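Long-range contacts in endo-1,4-beta-xylanase C (Paenibacillus barcinonensis, PDB 4XUR), which hydrolyses internal beta-1,4 linkages of xylan, this chain being its second CBM22 module, a xylan-binding domain held here in complex with xylotetraose: residues A18-G23 with Y165-Q170; E34-V39 with L50-R55; G73-I78 with E127-V132; K99-D104 with T137-L142. All coordinates share one frame; numbering follows the deposited sequence.

Contact 1: residues A18-G23 with Y165-Q170. Unlike the reference sequence in segment 18-23: D19 (reference Tyr). With CA (calcium ion), chain G.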
loop_
_atom_site.group_PDB
_atom_site.type_symbol
_atom_site.label_atom_id
_atom_site.label_comp_id
_atom_site.label_asym_id
_atom_site.label_seq_id
_atom_site.Cartn_x
_atom_site.Cartn_y
_atom_site.Cartn_z
ATOM N N ALA A 18 1.050 -0.002 11.687
ATOM C CA ALA A 18 1.020 1.399 11.486
ATOM C C ALA A 18 -0.391 2.018 11.639
ATOM O O ALA A 18 -1.279 1.711 10.868
ATOM C CB ALA A 18 1.608 1.779 10.096
ATOM N N ASP A 19 -0.535 2.854 12.674
ATOM C CA ASP A 19 -1.827 3.482 12.934
ATOM C C ASP A 19 -1.743 4.998 12.763
ATOM O O ASP A 19 -2.759 5.659 12.792
ATOM C CB ASP A 19 -2.413 3.080 14.299
ATOM C CG ASP A 19 -1.524 3.556 15.479
ATOM O OD1 ASP A 19 -0.735 4.513 15.340
ATOM O OD2 ASP A 19 -1.623 2.970 16.552
ATOM N N PHE A 20 -0.522 5.518 12.525
ATOM C CA PHE A 20 -0.267 6.922 12.261
ATOM C C PHE A 20 -0.698 7.919 13.338
ATOM O O PHE A 20 -0.656 9.114 13.114
ATOM C CB PHE A 20 -0.900 7.349 10.902
ATOM C CG PHE A 20 -0.436 6.467 9.803
ATOM C CD1 PHE A 20 0.868 6.637 9.299
ATOM C CD2 PHE A 20 -1.232 5.514 9.312
ATOM C CE1 PHE A 20 1.351 5.783 8.318
ATOM C CE2 PHE A 20 -0.776 4.629 8.274
ATOM C CZ PHE A 20 0.500 4.785 7.799
ATOM N N GLU A 21 -0.944 7.422 14.529
ATOM C CA GLU A 21 -1.535 8.270 15.586
ATOM C C GLU A 21 -0.505 9.174 16.210
ATOM O O GLU A 21 -0.877 10.230 16.806
ATOM C CB GLU A 21 -2.241 7.401 16.609
ATOM C CG GLU A 21 -3.529 6.743 16.110
ATOM C CD GLU A 21 -4.521 7.706 15.443
ATOM O OE1 GLU A 21 -4.958 8.686 16.097
ATOM O OE2 GLU A 21 -4.904 7.500 14.260
ATOM N N ASP A 22 0.773 8.784 16.117
ATOM C CA ASP A 22 1.894 9.635 16.478
ATOM C C ASP A 22 2.212 10.765 15.490
ATOM O O ASP A 22 3.144 11.543 15.740
ATOM C CB ASP A 22 3.164 8.789 16.721
ATOM C CG ASP A 22 3.585 7.941 15.503
ATOM O OD1 ASP A 22 3.135 8.229 14.352
ATOM O OD2 ASP A 22 4.340 6.956 15.681
ATOM N N GLY A 23 1.573 10.787 14.319
ATOM C CA GLY A 23 1.789 11.812 13.315
ATOM C C GLY A 23 2.971 11.629 12.408
ATOM O O GLY A 23 3.323 12.533 11.625
ATOM N N TYR A 165 -6.848 7.386 1.307
ATOM C CA TYR A 165 -6.317 7.226 2.666
ATOM C C TYR A 165 -6.067 5.773 2.949
ATOM O O TYR A 165 -6.825 4.928 2.506
ATOM C CB TYR A 165 -7.335 7.736 3.720
ATOM C CG TYR A 165 -7.759 9.190 3.471
ATOM C CD1 TYR A 165 -8.777 9.482 2.547
ATOM C CD2 TYR A 165 -7.075 10.229 4.089
ATOM C CE1 TYR A 165 -9.158 10.834 2.304
ATOM C CE2 TYR A 165 -7.411 11.567 3.850
ATOM C CZ TYR A 165 -8.484 11.840 2.967
ATOM O OH TYR A 165 -8.824 13.151 2.718
ATOM N N VAL A 166 -4.992 5.482 3.687
ATOM C CA VAL A 166 -4.841 4.169 4.323
ATOM C C VAL A 166 -4.571 4.302 5.827
ATOM O O VAL A 166 -4.077 5.345 6.256
ATOM C CB VAL A 166 -3.688 3.290 3.733
ATOM C CG1 VAL A 166 -3.919 3.032 2.241
ATOM C CG2 VAL A 166 -2.330 3.909 3.949
ATOM N N ASP A 167 -4.935 3.294 6.584
ATOM C CA ASP A 167 -4.786 3.279 8.046
ATOM C C ASP A 167 -4.744 1.843 8.575
ATOM O O ASP A 167 -5.106 0.893 7.885
ATOM C CB ASP A 167 -5.959 4.056 8.703
ATOM C CG ASP A 167 -5.648 4.601 10.062
ATOM O OD1 ASP A 167 -4.476 4.589 10.543
ATOM O OD2 ASP A 167 -6.620 5.121 10.661
ATOM N N ASP A 168 -4.271 1.687 9.809
ATOM C CA ASP A 168 -4.316 0.405 10.539
ATOM C C ASP A 168 -3.691 -0.763 9.727
ATOM O O ASP A 168 -4.316 -1.829 9.553
ATOM C CB ASP A 168 -5.743 0.078 11.001
ATOM C CG ASP A 168 -6.210 0.978 12.155
ATOM O OD1 ASP A 168 -5.352 1.578 12.888
ATOM O OD2 ASP A 168 -7.452 1.119 12.316
ATOM N N VAL A 169 -2.492 -0.526 9.232
ATOM C CA VAL A 169 -1.725 -1.515 8.471
ATOM C C VAL A 169 -1.107 -2.456 9.496
ATOM O O VAL A 169 -0.507 -2.003 10.490
ATOM C CB VAL A 169 -0.583 -0.869 7.678
ATOM C CG1 VAL A 169 0.139 -1.944 6.904
ATOM C CG2 VAL A 169 -1.110 0.184 6.712
ATOM N N GLN A 170 -1.287 -3.750 9.288
ATOM C CA GLN A 170 -0.786 -4.733 10.199
ATOM C C GLN A 170 -0.259 -5.927 9.443
ATOM O O GLN A 170 -0.846 -6.361 8.458
ATOM C CB GLN A 170 -1.897 -5.132 11.159
ATOM C CG GLN A 170 -1.459 -6.036 12.299
ATOM C CD GLN A 170 -2.546 -6.154 13.389
ATOM O OE1 GLN A 170 -2.824 -5.199 14.074
ATOM N NE2 GLN A 170 -3.152 -7.342 13.526
HETATM CA CA CA G . -5.112 5.933 12.520
HETATM O O HOH W 1 -5.654 4.205 13.772
#
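With CG anti to its backbone N (chi1 -156°), D167 sends its carboxylate to the calcium and to the edge of the F20 ring. F20 has CG anti to its carbonyl carbon (chi1 -54°). The ring and the carboxylate run past one another in opposite senses, their planes 38° apart, and D167 OD1 lies 3.6 Å from F20 CD2. The contact forms the calcium site of this CBM22 beta-sandwich, where the loop after strand 16-18 meets strand 164-173. The first and last strands of the module pair here as well. A18 N donates to V169 O at 2.8 Å, and V169 N returns a bond to A18 O. D168 and V169 both face A18, which makes a G1 beta bulge. Past the bulge the two segments are bridged by the calcium ion. D19 gives its carbonyl O to the calcium at 2.4 Å. E21 gives one oxygen, OE2. D167 binds through both carboxylate oxygens, OD1 and OD2, each 2.5 Å from the ion. S46 OG and R48 O complete the site, and D167 OD2 also accepts from H44 N. The carboxylates of E21 and D167 would probably repel each other without the calcium between them. The D19 side chain turns away from the metal. Its OD1 accepts from E21 N at 3.0 Å, from above the carboxylate plane, in an Asx turn that shapes the loop. F20 also meets W28, with the ring planes steeply inclined. A water lies 2.2 Å from the calcium and donates to D168 OD1 at 2.8 Å.

Contact 2: residues E34-V39 with L50-R55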
loop_
_atom_site.group_PDB
_atom_site.type_symbol
_atom_site.label_atom_id
_atom_site.label_comp_id
_atom_site.label_asym_id
_atom_site.label_seq_id
_atom_site.Cartn_x
_atom_site.Cartn_y
_atom_site.Cartn_z
ATOM N N GLU A 34 3.918 11.561 -6.672
ATOM C CA GLU A 34 2.793 11.816 -5.753
ATOM C C GLU A 34 3.251 12.302 -4.346
ATOM O O GLU A 34 4.452 12.248 -4.001
ATOM C CB GLU A 34 1.841 10.626 -5.674
ATOM C CG GLU A 34 2.325 9.416 -4.859
ATOM C CD GLU A 34 3.315 8.538 -5.521
ATOM O OE1 GLU A 34 4.081 8.980 -6.389
ATOM O OE2 GLU A 34 3.365 7.309 -5.169
ATOM N N LYS A 35 2.281 12.753 -3.607
ATOM C CA LYS A 35 2.541 13.408 -2.281
ATOM C C LYS A 35 1.870 12.576 -1.193
ATOM O O LYS A 35 0.682 12.264 -1.246
ATOM C CB LYS A 35 1.967 14.791 -2.271
ATOM C CG LYS A 35 1.865 15.408 -0.901
ATOM C CD LYS A 35 1.132 16.774 -0.983
ATOM C CE LYS A 35 1.214 17.507 0.346
ATOM N NZ LYS A 35 0.096 17.131 1.303
ATOM N N LEU A 36 2.681 12.262 -0.171
ATOM C CA LEU A 36 2.206 11.587 1.042
ATOM C C LEU A 36 2.243 12.498 2.248
ATOM O O LEU A 36 3.189 13.283 2.414
ATOM C CB LEU A 36 3.154 10.392 1.341
ATOM C CG LEU A 36 2.727 9.036 0.774
ATOM C CD1 LEU A 36 2.924 8.998 -0.723
ATOM C CD2 LEU A 36 3.512 7.901 1.494
ATOM N N GLU A 37 1.201 12.403 3.080
ATOM C CA GLU A 37 1.048 13.288 4.263
ATOM C C GLU A 37 0.198 12.629 5.325
ATOM O O GLU A 37 -0.887 12.124 5.051
ATOM C CB GLU A 37 0.419 14.616 3.856
ATOM C CG GLU A 37 0.335 15.605 4.996
ATOM C CD GLU A 37 -0.557 16.782 4.678
ATOM O OE1 GLU A 37 -0.879 16.986 3.457
ATOM O OE2 GLU A 37 -0.938 17.489 5.630
ATOM N N VAL A 38 0.703 12.598 6.559
ATOM C CA VAL A 38 -0.132 12.144 7.661
ATOM C C VAL A 38 -1.073 13.276 8.082
ATOM O O VAL A 38 -0.606 14.339 8.525
ATOM C CB VAL A 38 0.732 11.721 8.887
ATOM C CG1 VAL A 38 -0.140 11.223 10.022
ATOM C CG2 VAL A 38 1.738 10.644 8.495
ATOM N N VAL A 39 -2.364 13.053 7.910
ATOM C CA VAL A 39 -3.368 14.100 8.137
ATOM C C VAL A 39 -4.057 13.809 9.469
ATOM O O VAL A 39 -4.019 12.706 9.959
ATOM C CB VAL A 39 -4.445 14.133 7.023
ATOM C CG1 VAL A 39 -3.813 14.403 5.681
ATOM C CG2 VAL A 39 -5.317 12.873 7.034
ATOM N N LEU A 50 -2.950 8.031 6.568
ATOM C CA LEU A 50 -1.995 8.427 5.587
ATOM C C LEU A 50 -2.699 8.704 4.296
ATOM O O LEU A 50 -3.262 7.810 3.679
ATOM C CB LEU A 50 -0.979 7.275 5.375
ATOM C CG LEU A 50 0.122 7.586 4.344
ATOM C CD1 LEU A 50 0.867 8.857 4.691
ATOM C CD2 LEU A 50 1.028 6.361 4.261
ATOM N N LYS A 51 -2.697 9.995 3.872
ATOM C CA LYS A 51 -3.297 10.421 2.653
ATOM C C LYS A 51 -2.293 10.450 1.538
ATOM O O LYS A 51 -1.230 11.030 1.705
ATOM C CB LYS A 51 -3.941 11.794 2.790
ATOM C CG LYS A 51 -4.768 12.217 1.549
ATOM C CD LYS A 51 -5.344 13.653 1.668
ATOM C CE LYS A 51 -6.381 13.867 0.532
ATOM N NZ LYS A 51 -7.396 14.908 0.826
ATOM N N THR A 52 -2.631 9.834 0.418
ATOM C CA THR A 52 -1.832 9.971 -0.805
ATOM C C THR A 52 -2.662 10.793 -1.808
ATOM O O THR A 52 -3.804 10.480 -2.099
ATOM C CB THR A 52 -1.474 8.584 -1.436
ATOM O OG1 THR A 52 -0.817 7.794 -0.445
ATOM C CG2 THR A 52 -0.626 8.785 -2.666
ATOM N N SER A 53 -2.025 11.796 -2.386
ATOM C CA SER A 53 -2.667 12.729 -3.321
ATOM C C SER A 53 -1.699 13.129 -4.378
ATOM O O SER A 53 -0.522 12.734 -4.348
ATOM C CB SER A 53 -3.166 13.991 -2.553
ATOM O OG SER A 53 -2.071 14.718 -2.044
ATOM N N SER A 54 -2.138 13.976 -5.323
ATOM C CA SER A 54 -1.290 14.374 -6.462
ATOM C C SER A 54 -0.851 13.136 -7.250
ATOM O O SER A 54 0.272 13.113 -7.774
ATOM C CB SER A 54 -0.048 15.172 -6.027
ATOM O OG SER A 54 -0.414 16.405 -5.448
ATOM N N ARG A 55 -1.735 12.140 -7.352
ATOM C CA ARG A 55 -1.475 10.930 -8.115
ATOM C C ARG A 55 -1.701 11.238 -9.608
ATOM O O ARG A 55 -2.690 11.846 -9.960
ATOM C CB ARG A 55 -2.370 9.778 -7.642
ATOM C CG ARG A 55 -2.305 9.470 -6.130
ATOM C CD ARG A 55 -3.340 8.396 -5.704
ATOM N NE ARG A 55 -3.065 7.080 -6.361
ATOM C CZ ARG A 55 -3.927 6.395 -7.103
ATOM N NH1 ARG A 55 -5.140 6.816 -7.330
ATOM N NH2 ARG A 55 -3.541 5.224 -7.681
HETATM O O HOH W 2 -1.176 13.985 0.548
#
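E34 meets T52 at the open end of a beta hairpin. Its CG lies between the backbone N and the carbonyl carbon (chi1 75°) and touches T52 CG2 at 3.7 Å. The carboxylate leads away: OE2 accepts from R31 N and G61 N, and OE1 from G32 N. R31 lines the xylan pocket, so E34 probably helps to position it. K35 pairs with S53: K35 N donates to S53 O at 2.9 Å, and S53 N donates back to K35 O. A water joins K35 O to S53 OG. L36 lies on the face it shares with V38, L50 and T52, in a non-hydrogen-bonded pair with T52. L36 and T52 project together from the sheet, and L36 CD1 is 3.9 Å from T52 OG1. L36 CD2 meets L50 CD2 at 4.0 Å. An alanine in place of L36 would probably open a gap beside L50 CD2 and T52 OG1. E37 and K51 exchange two backbone bonds, and L50 CD1 sits 3.7 Å from E37 O. V38 CG2 touches the same L50 methyl more loosely. V39 CG1 rests on K51 CB at 3.9 Å, near the hairpin turn. K51 NZ reaches Y165 OH. Strand 164-173 pairs with strand 48-53 on the side away from strand 35-40, bonding backbone to backbone at L50-V166 and T52-F164.

Contact 3: residues G73-I78 with E127-V132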
loop_
_atom_site.group_PDB
_atom_site.type_symbol
_atom_site.label_atom_id
_atom_site.label_comp_id
_atom_site.label_asym_id
_atom_site.label_seq_id
_atom_site.Cartn_x
_atom_site.Cartn_y
_atom_site.Cartn_z
ATOM N N GLY A 73 11.186 -16.985 3.667
ATOM C CA GLY A 73 10.705 -18.336 3.584
ATOM C C GLY A 73 9.465 -18.602 4.411
ATOM O O GLY A 73 9.071 -19.758 4.549
ATOM N N SER A 74 8.886 -17.569 5.033
ATOM C CA SER A 74 7.702 -17.707 5.866
ATOM C C SER A 74 6.475 -17.260 5.128
ATOM O O SER A 74 6.569 -16.624 4.090
ATOM C CB SER A 74 7.891 -16.893 7.172
ATOM O OG SER A 74 7.816 -15.494 6.899
ATOM N N THR A 75 5.290 -17.544 5.719
ATOM C CA THR A 75 4.026 -16.993 5.249
ATOM C C THR A 75 3.505 -16.044 6.383
ATOM O O THR A 75 3.581 -16.368 7.596
ATOM C CB THR A 75 3.017 -18.118 5.010
ATOM O OG1 THR A 75 3.553 -18.985 4.012
ATOM C CG2 THR A 75 1.676 -17.589 4.562
ATOM N N VAL A 76 3.073 -14.867 6.000
ATOM C CA VAL A 76 2.598 -13.874 6.899
ATOM C C VAL A 76 1.225 -13.363 6.417
ATOM O O VAL A 76 0.859 -13.578 5.295
ATOM C CB VAL A 76 3.626 -12.743 7.124
ATOM C CG1 VAL A 76 4.905 -13.281 7.705
ATOM C CG2 VAL A 76 3.954 -11.986 5.832
ATOM N N HIS A 77 0.468 -12.723 7.321
ATOM C CA HIS A 77 -0.819 -12.140 6.953
ATOM C C HIS A 77 -0.712 -10.627 6.953
ATOM O O HIS A 77 -0.275 -10.063 7.946
ATOM C CB HIS A 77 -1.920 -12.588 7.919
ATOM C CG HIS A 77 -3.300 -12.309 7.410
ATOM N ND1 HIS A 77 -3.845 -12.983 6.354
ATOM C CD2 HIS A 77 -4.250 -11.434 7.837
ATOM C CE1 HIS A 77 -5.080 -12.537 6.127
ATOM N NE2 HIS A 77 -5.344 -11.601 7.014
ATOM N N ILE A 78 -1.045 -10.010 5.820
ATOM C CA ILE A 78 -1.043 -8.548 5.718
ATOM C C ILE A 78 -2.450 -8.026 5.579
ATOM O O ILE A 78 -3.261 -8.518 4.758
ATOM C CB ILE A 78 -0.210 -8.030 4.539
ATOM C CG1 ILE A 78 1.195 -8.554 4.628
ATOM C CG2 ILE A 78 -0.238 -6.511 4.518
ATOM C CD1 ILE A 78 2.219 -7.806 3.752
ATOM N N GLU A 127 -6.997 -7.495 2.757
ATOM C CA GLU A 127 -6.145 -8.448 3.447
ATOM C C GLU A 127 -5.851 -9.701 2.625
ATOM O O GLU A 127 -6.637 -10.144 1.801
ATOM C CB GLU A 127 -6.761 -8.796 4.793
ATOM C CG GLU A 127 -7.976 -9.735 4.698
ATOM C CD GLU A 127 -8.514 -10.096 6.077
ATOM O OE1 GLU A 127 -7.708 -10.196 7.049
ATOM O OE2 GLU A 127 -9.733 -10.292 6.209
ATOM N N ALA A 128 -4.666 -10.290 2.870
ATOM C CA ALA A 128 -4.325 -11.614 2.343
ATOM C C ALA A 128 -3.139 -12.202 3.088
ATOM O O ALA A 128 -2.361 -11.482 3.730
ATOM C CB ALA A 128 -4.001 -11.548 0.863
ATOM N N ASP A 129 -2.990 -13.510 2.993
ATOM C CA ASP A 129 -1.645 -14.152 3.288
ATOM C C ASP A 129 -0.710 -13.827 2.126
ATOM O O ASP A 129 -1.069 -13.908 0.939
ATOM C CB ASP A 129 -1.754 -15.663 3.425
ATOM C CG ASP A 129 -2.287 -16.144 4.760
ATOM O OD1 ASP A 129 -2.655 -15.371 5.650
ATOM O OD2 ASP A 129 -2.297 -17.383 4.906
ATOM N N ILE A 130 0.545 -13.558 2.464
ATOM C CA ILE A 130 1.596 -13.534 1.409
ATOM C C ILE A 130 2.782 -14.416 1.818
ATOM O O ILE A 130 3.024 -14.676 3.008
ATOM C CB ILE A 130 2.093 -12.116 1.150
ATOM C CG1 ILE A 130 2.773 -11.509 2.370
ATOM C CG2 ILE A 130 0.966 -11.263 0.661
ATOM C CD1 ILE A 130 4.049 -10.751 2.064
ATOM N N ILE A 131 3.537 -14.835 0.798
ATOM C CA ILE A 131 4.740 -15.629 0.978
ATOM C C ILE A 131 5.920 -14.634 0.884
ATOM O O ILE A 131 6.007 -13.797 -0.036
ATOM C CB ILE A 131 4.783 -16.716 -0.167
ATOM C CG1 ILE A 131 3.796 -17.797 0.164
ATOM C CG2 ILE A 131 6.201 -17.284 -0.376
ATOM C CD1 ILE A 131 3.290 -18.536 -1.032
ATOM N N VAL A 132 6.845 -14.771 1.822
ATOM C CA VAL A 132 8.103 -14.063 1.790
ATOM C C VAL A 132 9.074 -15.040 1.109
ATOM O O VAL A 132 9.292 -16.128 1.679
ATOM C CB VAL A 132 8.567 -13.721 3.241
ATOM C CG1 VAL A 132 9.763 -12.847 3.236
ATOM C CG2 VAL A 132 7.439 -12.965 3.964
#
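V76 and I78 form two bumps, and I130 fits the hollow between them. I130 CG1 lies between its backbone N and carbonyl carbon (chi1 63°) and meets V76 CG2 at 3.7 Å. I130 CD1 touches I78 CD1 at 3.9 Å. V132 fills the next hollow, with CG2 at 4.1 Å from V76 CG2. F113 of strand 109-119 covers I78, A128 and I130 from the facing sheet, while L70 packs on V76 and V132. The strands are antiparallel neighbours in one sheet of the beta-sandwich. V76 pairs with I130, and I78 with A128, each through two backbone bonds. On the face of T75, H77, D129 and I131 the H77 ring is held edge-on between two carboxylates. ND1 donates to D129 OD1 at 2.8 Å, on its anti side, the imidazole and D129 carboxylate planes 83° apart. NE2 donates almost straight to E127 OE1 at 2.8 Å, from above that carboxylate plane. With both nitrogens donating, the imidazole is likely to be positively charged. A phenylalanine in its place would probably leave the D129 and E127 carboxylates without their N-H partners. T75 CG2 lies beside D129, 4.0 Å from OD2.

Contact 4: residues K99-D104 with T137-L142; sequences KEFNRD and TGISGL
S140 and E100 hold the tight part of this contact. S140 OG lies between the backbone N and the carbonyl carbon (chi1 61°). It donates to E100 OE2 at 2.6 Å, using the anti lone pair of the carboxylate. The same OG accepts from R103 N at 2.9 Å, so it ties the strand to the turn that follows. E100 OE1 forms a salt bridge with R143. E100 O accepts both S140 N, at 2.8 Å, and G141 N, from the same face of the carbonyl plane. S140 and G141 therefore both face E100, in a classic beta bulge. Next to the bulge, I139 CD1 sits over one face of the F101 ring, 3.9 Å from its centroid and 21° off the normal. This is a CH-pi contact. The T137 hydroxyl comes to the ring edge, OG1 at 3.6 Å from F101 CE2. It also accepts from I139 N in an ST turn and bonds to A134 O. N102 N donates to G138 O at 2.8 Å. N102 ND2 lies against G138 CA, where the glycine has no CB to collide with it. The solvent side is looser. R103 is exposed, and its NH1 comes no nearer to S140 CB than 4.0 Å. K99 CB and CG each pass 4.0 Å from I139 CD1, the two side chains crossing, and the amine end runs off from the contact. Strand 90-101 runs between strand 139-147 and strand 109-119, with K99 bonded to E109 on the second. On the far side of strand 139-147, L142 pairs with V66, and L142 N bonds to E65 OE2.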
loop_
_atom_site.group_PDB
_atom_site.type_symbol
_atom_site.label_atom_id
_atom_site.label_comp_id
_atom_site.label_asym_id
_atom_site.label_seq_id
_atom_site.Cartn_x
_atom_site.Cartn_y
_atom_site.Cartn_z
ATOM N N LYS A 99 9.031 -6.154 -5.259
ATOM C CA LYS A 99 10.147 -7.037 -4.865
ATOM C C LYS A 99 11.440 -6.732 -5.625
ATOM O O LYS A 99 11.414 -6.533 -6.824
ATOM C CB LYS A 99 9.756 -8.492 -5.058
ATOM C CG LYS A 99 8.782 -8.990 -4.036
ATOM C CD LYS A 99 8.473 -10.472 -4.314
ATOM C CE LYS A 99 7.122 -10.665 -4.876
ATOM N NZ LYS A 99 6.788 -12.085 -4.897
ATOM N N GLU A 100 12.532 -6.689 -4.880
ATOM C CA GLU A 100 13.888 -6.452 -5.384
ATOM C C GLU A 100 14.716 -7.720 -5.055
ATOM O O GLU A 100 14.636 -8.259 -3.933
ATOM C CB GLU A 100 14.531 -5.239 -4.695
ATOM C CG GLU A 100 15.971 -4.978 -5.106
ATOM C CD GLU A 100 16.643 -3.989 -4.202
ATOM O OE1 GLU A 100 16.450 -2.813 -4.373
ATOM O OE2 GLU A 100 17.387 -4.410 -3.272
ATOM N N PHE A 101 15.503 -8.184 -6.040
ATOM C CA PHE A 101 16.340 -9.327 -5.938
ATOM C C PHE A 101 17.793 -8.903 -6.263
ATOM O O PHE A 101 18.009 -8.205 -7.234
ATOM C CB PHE A 101 15.929 -10.468 -6.882
ATOM C CG PHE A 101 14.594 -11.066 -6.533
ATOM C CD1 PHE A 101 13.412 -10.474 -6.986
ATOM C CD2 PHE A 101 14.488 -12.181 -5.698
ATOM C CE1 PHE A 101 12.185 -11.013 -6.674
ATOM C CE2 PHE A 101 13.249 -12.717 -5.410
ATOM C CZ PHE A 101 12.089 -12.122 -5.897
ATOM N N ASN A 102 18.719 -9.398 -5.470
ATOM C CA ASN A 102 20.159 -9.190 -5.691
ATOM C C ASN A 102 20.521 -7.739 -5.731
ATOM O O ASN A 102 21.462 -7.367 -6.430
ATOM C CB ASN A 102 20.644 -9.918 -6.951
ATOM C CG ASN A 102 20.201 -11.342 -7.013
ATOM O OD1 ASN A 102 19.477 -11.729 -7.916
ATOM N ND2 ASN A 102 20.577 -12.099 -6.057
ATOM N N ARG A 103 19.761 -6.904 -5.017
ATOM C CA ARG A 103 20.037 -5.466 -4.997
ATOM C C ARG A 103 20.085 -4.842 -6.406
ATOM O O ARG A 103 20.827 -3.917 -6.653
ATOM C CB ARG A 103 21.341 -5.166 -4.261
ATOM C CG ARG A 103 21.379 -5.731 -2.859
ATOM C CD ARG A 103 22.461 -5.060 -2.036
ATOM N NE ARG A 103 23.408 -6.049 -1.604
ATOM C CZ ARG A 103 23.101 -7.105 -0.838
ATOM N NH1 ARG A 103 21.816 -7.300 -0.471
ATOM N NH2 ARG A 103 24.034 -7.936 -0.423
ATOM N N ASP A 104 19.291 -5.384 -7.313
ATOM C CA ASP A 104 19.231 -4.873 -8.678
ATOM C C ASP A 104 17.968 -4.036 -8.780
ATOM O O ASP A 104 16.874 -4.551 -8.948
ATOM C CB ASP A 104 19.168 -6.010 -9.686
ATOM C CG ASP A 104 19.189 -5.504 -11.175
ATOM O OD1 ASP A 104 19.126 -4.313 -11.402
ATOM O OD2 ASP A 104 19.184 -6.333 -12.105
ATOM N N THR A 137 16.677 -17.165 -2.843
ATOM C CA THR A 137 16.224 -16.412 -4.022
ATOM C C THR A 137 17.061 -15.161 -4.268
ATOM O O THR A 137 17.031 -14.597 -5.361
ATOM C CB THR A 137 14.768 -15.926 -4.001
ATOM O OG1 THR A 137 14.606 -14.945 -2.950
ATOM C CG2 THR A 137 13.763 -17.095 -3.889
ATOM N N GLY A 138 17.803 -14.709 -3.264
ATOM C CA GLY A 138 18.515 -13.437 -3.339
ATOM C C GLY A 138 17.624 -12.211 -3.086
ATOM O O GLY A 138 18.067 -11.054 -3.252
ATOM N N ILE A 139 16.386 -12.429 -2.608
ATOM C CA ILE A 139 15.506 -11.359 -2.264
ATOM C C ILE A 139 16.201 -10.348 -1.363
ATOM O O ILE A 139 16.815 -10.753 -0.386
ATOM C CB ILE A 139 14.150 -11.836 -1.619
ATOM C CG1 ILE A 139 13.082 -10.724 -1.464
ATOM C CG2 ILE A 139 14.350 -12.583 -0.285
ATOM C CD1 ILE A 139 12.272 -10.371 -2.661
ATOM N N SER A 140 16.075 -9.048 -1.696
ATOM C CA SER A 140 16.716 -7.959 -0.964
ATOM C C SER A 140 15.802 -6.772 -0.617
ATOM O O SER A 140 16.230 -5.865 0.133
ATOM C CB SER A 140 17.967 -7.466 -1.695
ATOM O OG SER A 140 17.653 -6.965 -2.999
ATOM N N GLY A 141 14.620 -6.754 -1.159
ATOM C CA GLY A 141 13.503 -5.820 -0.779
ATOM C C GLY A 141 12.132 -6.382 -1.033
ATOM O O GLY A 141 11.903 -7.099 -2.010
ATOM N N LEU A 142 11.211 -6.131 -0.111
ATOM C CA LEU A 142 9.844 -6.534 -0.260
ATOM C C LEU A 142 8.986 -5.451 0.404
ATOM O O LEU A 142 8.947 -5.356 1.633
ATOM C CB LEU A 142 9.604 -7.901 0.427
ATOM C CG LEU A 142 8.230 -8.605 0.261
ATOM C CD1 LEU A 142 8.365 -10.144 0.369
ATOM C CD2 LEU A 142 7.207 -8.138 1.245
#

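Contacts 1, 2 and 3 share one sheet of the sandwich. F20 CZ packs on L50 CB (3.8 Å) between contacts 1 and 2, and Q170 packs on I78 between contacts 1 and 3. Contact 4 belongs to the other sheet and meets contact 3 where I130 CD1 packs on L142 CD2 (4.2 Å). The centres of contacts 2 and 3 are about 26 Å apart, on opposite sides of the chain centre. Contact 1 encloses the other three along the chain and carries D19, E21 and D167 of the calcium site. The pocket residues R31, Y59, Y110, Y145, E147 and W150 lie outside all eight segments. The nearest bound xylose unit is about 7 Å from the E34 side chain, and about 9 Å from that of K99.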